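Local structure of protease Do-like 1, chloroplastic (Arabidopsis thaliana, 3QO6) at residues L235-A240 with D284-V289. The protein acts as a serine protease of the chloroplast that is required at high temperature and may help degrade damaged proteins. Residues are numbered along the deposited sequence; the frame is centred on the assembly and turned at random.
Sequences LGIKFA and DIITSV
A peptide-contacting segment of the PDZ domain, in the position of the carboxylate-binding loop of other PDZ domains, meets strand 285-289 here, through Leu235 and Ile237 on the loop and Ile286 on the strand. The closest approach is between methyls: Ile237 CD1 lies 3.4 Å from Ile286 CD1, a tight distance for two carbons, with the two side chains reaching toward each other tip to tip. Leu235 adds a second, looser contact to the same methyl, its CD1 being 4.4 Å from Ile286 CD1. Backbone spacing shows how far the two side chains must reach, since Ile237 CA and Ile286 CA are 10.7 Å apart. With chi1 at 73°, Ile237 CG1 is flanked by both its backbone N and its carbonyl carbon, and an extended chi2 of 168° carries CD1 outward to the meeting point. The sequence Leu235-Gly236-Ile237 is consistent with the GLGF-type motif of PDZ domains, a glycine between two apolar residues. Gly236 adopts a left-handed conformation with phi 81°, and backbone groups of Leu235, Gly236, Ile237 and Phe239 hydrogen-bond to the bound peptide, which places the segment along the peptide-binding groove. The loop thus offers its backbone to the ligand while the buried side chains of Leu235 and Ile237 pack into the domain interior. Strand 253-257 links the two segments, pairing antiparallel with both 238-239 and 285-289, and its Val255 touches both Ile237 and Ile286. Farther along, strand 285-289 carries a classic beta bulge at Thr287 and Ser288, opposite Glu316, and Val289 packs on Val313 and Val315 of strand 312-318.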
ATOM      1  N   LEU B 235      -1.751 -42.849   6.163  1.00 66.57           N
ATOM      2  CA  LEU B 235      -2.534 -43.647   5.214  1.00 67.26           C
ATOM      3  C   LEU B 235      -1.737 -43.702   3.949  1.00 68.73           C
ATOM      4  O   LEU B 235      -1.903 -44.594   3.116  1.00 68.72           O
ATOM      5  CB  LEU B 235      -3.844 -42.955   4.884  1.00 68.99           C
ATOM      6  CG  LEU B 235      -5.174 -43.549   5.332  1.00 68.01           C
ATOM      7  CD1 LEU B 235      -6.272 -42.635   4.826  1.00 69.38           C
ATOM      8  CD2 LEU B 235      -5.370 -44.937   4.775  1.00 64.46           C
ATOM      9  N   GLY B 236      -0.871 -42.708   3.801  1.00 69.50           N
ATOM     10  CA  GLY B 236      -0.058 -42.656   2.616  1.00 70.29           C
ATOM     11  C   GLY B 236      -0.785 -42.056   1.424  1.00 73.50           C
ATOM     12  O   GLY B 236      -0.652 -42.558   0.302  1.00 71.76           O
ATOM     13  N   ILE B 237      -1.583 -41.007   1.652  1.00 74.94           N
ATOM     14  CA  ILE B 237      -2.255 -40.341   0.525  1.00 75.60           C
ATOM     15  C   ILE B 237      -2.138 -38.817   0.574  1.00 75.14           C
ATOM     16  O   ILE B 237      -2.092 -38.220   1.650  1.00 71.57           O
ATOM     17  CB  ILE B 237      -3.761 -40.678   0.436  1.00 72.96           C
ATOM     18  CG1 ILE B 237      -4.529 -39.979   1.543  1.00 75.22           C
ATOM     19  CG2 ILE B 237      -3.974 -42.154   0.601  1.00 77.15           C
ATOM     20  CD1 ILE B 237      -6.009 -40.046   1.338  1.00 76.17           C
ATOM     21  N   LYS B 238      -2.038 -38.203  -0.606  1.00 79.88           N
ATOM     22  CA  LYS B 238      -2.019 -36.738  -0.732  1.00 80.63           C
ATOM     23  C   LYS B 238      -3.401 -36.442  -1.271  1.00 78.28           C
ATOM     24  O   LYS B 238      -3.777 -36.957  -2.307  1.00 76.37           O
ATOM     25  CB  LYS B 238      -0.984 -36.245  -1.742  1.00 80.25           C
ATOM     26  CG  LYS B 238       0.399 -36.037  -1.159  1.00 87.73           C
ATOM     27  CD  LYS B 238       1.395 -35.632  -2.232  1.00 96.49           C
ATOM     28  CE  LYS B 238       2.842 -35.545  -1.716  1.00 99.38           C
ATOM     29  NZ  LYS B 238       3.787 -35.135  -2.816  1.00 99.22           N
ATOM     30  N   PHE B 239      -4.182 -35.655  -0.554  1.00 79.70           N
ATOM     31  CA  PHE B 239      -5.499 -35.347  -1.059  1.00 81.13           C
ATOM     32  C   PHE B 239      -5.647 -33.913  -1.503  1.00 84.06           C
ATOM     33  O   PHE B 239      -4.755 -33.065  -1.319  1.00 80.89           O
ATOM     34  CB  PHE B 239      -6.587 -35.672  -0.040  1.00 76.17           C
ATOM     35  CG  PHE B 239      -6.359 -35.080   1.291  1.00 76.64           C
ATOM     36  CD1 PHE B 239      -5.460 -35.650   2.166  1.00 79.34           C
ATOM     37  CD2 PHE B 239      -7.038 -33.950   1.678  1.00 77.69           C
ATOM     38  CE1 PHE B 239      -5.247 -35.102   3.411  1.00 79.58           C
ATOM     39  CE2 PHE B 239      -6.834 -33.394   2.916  1.00 79.10           C
ATOM     40  CZ  PHE B 239      -5.938 -33.968   3.787  1.00 80.67           C
ATOM     41  N   ALA B 240      -6.796 -33.666  -2.119  1.00 86.85           N
ATOM     42  CA  ALA B 240      -7.136 -32.357  -2.618  1.00 89.25           C
ATOM     43  C   ALA B 240      -7.715 -31.560  -1.468  1.00 90.10           C
ATOM     44  O   ALA B 240      -8.454 -32.099  -0.653  1.00 86.36           O
ATOM     45  CB  ALA B 240      -8.157 -32.491  -3.742  1.00 90.81           C
ATOM     46  N   ASP B 284      -9.926 -42.385  -6.059  1.00 83.67           N
ATOM     47  CA  ASP B 284     -10.951 -42.736  -5.088  1.00 83.64           C
ATOM     48  C   ASP B 284     -11.368 -41.539  -4.230  1.00 79.46           C
ATOM     49  O   ASP B 284     -10.630 -40.573  -4.088  1.00 77.52           O
ATOM     50  CB  ASP B 284     -10.465 -43.878  -4.181  1.00 86.35           C
ATOM     51  CG  ASP B 284     -10.138 -45.136  -4.957  1.00 90.66           C
ATOM     52  OD1 ASP B 284     -10.670 -45.294  -6.074  1.00 86.26           O
ATOM     53  OD2 ASP B 284      -9.355 -45.967  -4.449  1.00 92.79           O
ATOM     54  N   ILE B 285     -12.564 -41.609  -3.669  1.00 76.85           N
ATOM     55  CA  ILE B 285     -13.044 -40.552  -2.806  1.00 76.57           C
ATOM     56  C   ILE B 285     -13.379 -41.190  -1.470  1.00 79.93           C
ATOM     57  O   ILE B 285     -14.222 -42.073  -1.400  1.00 81.25           O
ATOM     58  CB  ILE B 285     -14.295 -39.884  -3.363  1.00 72.13           C
ATOM     59  CG1 ILE B 285     -13.996 -39.266  -4.712  1.00 72.64           C
ATOM     60  CG2 ILE B 285     -14.750 -38.808  -2.425  1.00 65.77           C
ATOM     61  CD1 ILE B 285     -15.222 -38.795  -5.402  1.00 75.53           C
ATOM     62  N   ILE B 286     -12.708 -40.747  -0.415  1.00 81.17           N
ATOM     63  CA  ILE B 286     -12.934 -41.306   0.899  1.00 82.67           C
ATOM     64  C   ILE B 286     -14.164 -40.646   1.478  1.00 85.28           C
ATOM     65  O   ILE B 286     -14.214 -39.423   1.615  1.00 85.74           O
ATOM     66  CB  ILE B 286     -11.717 -41.069   1.802  1.00 83.88           C
ATOM     67  CG1 ILE B 286     -10.468 -41.600   1.102  1.00 81.56           C
ATOM     68  CG2 ILE B 286     -11.911 -41.756   3.150  1.00 79.76           C
ATOM     69  CD1 ILE B 286      -9.188 -41.234   1.789  1.00 82.26           C
ATOM     70  N   THR B 287     -15.155 -41.472   1.806  1.00 85.76           N
ATOM     71  CA  THR B 287     -16.422 -41.007   2.348  1.00 88.70           C
ATOM     72  C   THR B 287     -16.559 -41.424   3.808  1.00 92.12           C
ATOM     73  O   THR B 287     -17.364 -40.874   4.565  1.00 92.31           O
ATOM     74  CB  THR B 287     -17.600 -41.577   1.515  1.00 88.39           C
ATOM     75  OG1 THR B 287     -17.636 -43.009   1.629  1.00 85.33           O
ATOM     76  CG2 THR B 287     -17.422 -41.209   0.032  1.00 84.25           C
ATOM     77  N   SER B 288     -15.754 -42.402   4.202  1.00 94.52           N
ATOM     78  CA  SER B 288     -15.769 -42.884   5.570  1.00 97.63           C
ATOM     79  C   SER B 288     -14.506 -43.683   5.850  1.00101.00           C
ATOM     80  O   SER B 288     -13.885 -44.250   4.943  1.00101.33           O
ATOM     81  CB  SER B 288     -16.987 -43.775   5.819  1.00 98.50           C
ATOM     82  OG  SER B 288     -16.719 -45.124   5.462  1.00 98.61           O
ATOM     83  N   VAL B 289     -14.124 -43.705   7.120  1.00103.94           N
ATOM     84  CA  VAL B 289     -12.955 -44.439   7.568  1.00105.87           C
ATOM     85  C   VAL B 289     -13.484 -45.188   8.787  1.00107.87           C
ATOM     86  O   VAL B 289     -14.051 -44.576   9.699  1.00107.25           O
ATOM     87  CB  VAL B 289     -11.819 -43.481   7.946  1.00104.31           C
ATOM     88  CG1 VAL B 289     -12.209 -42.670   9.160  1.00107.54           C
ATOM     89  CG2 VAL B 289     -10.564 -44.252   8.195  1.00102.23           C
TER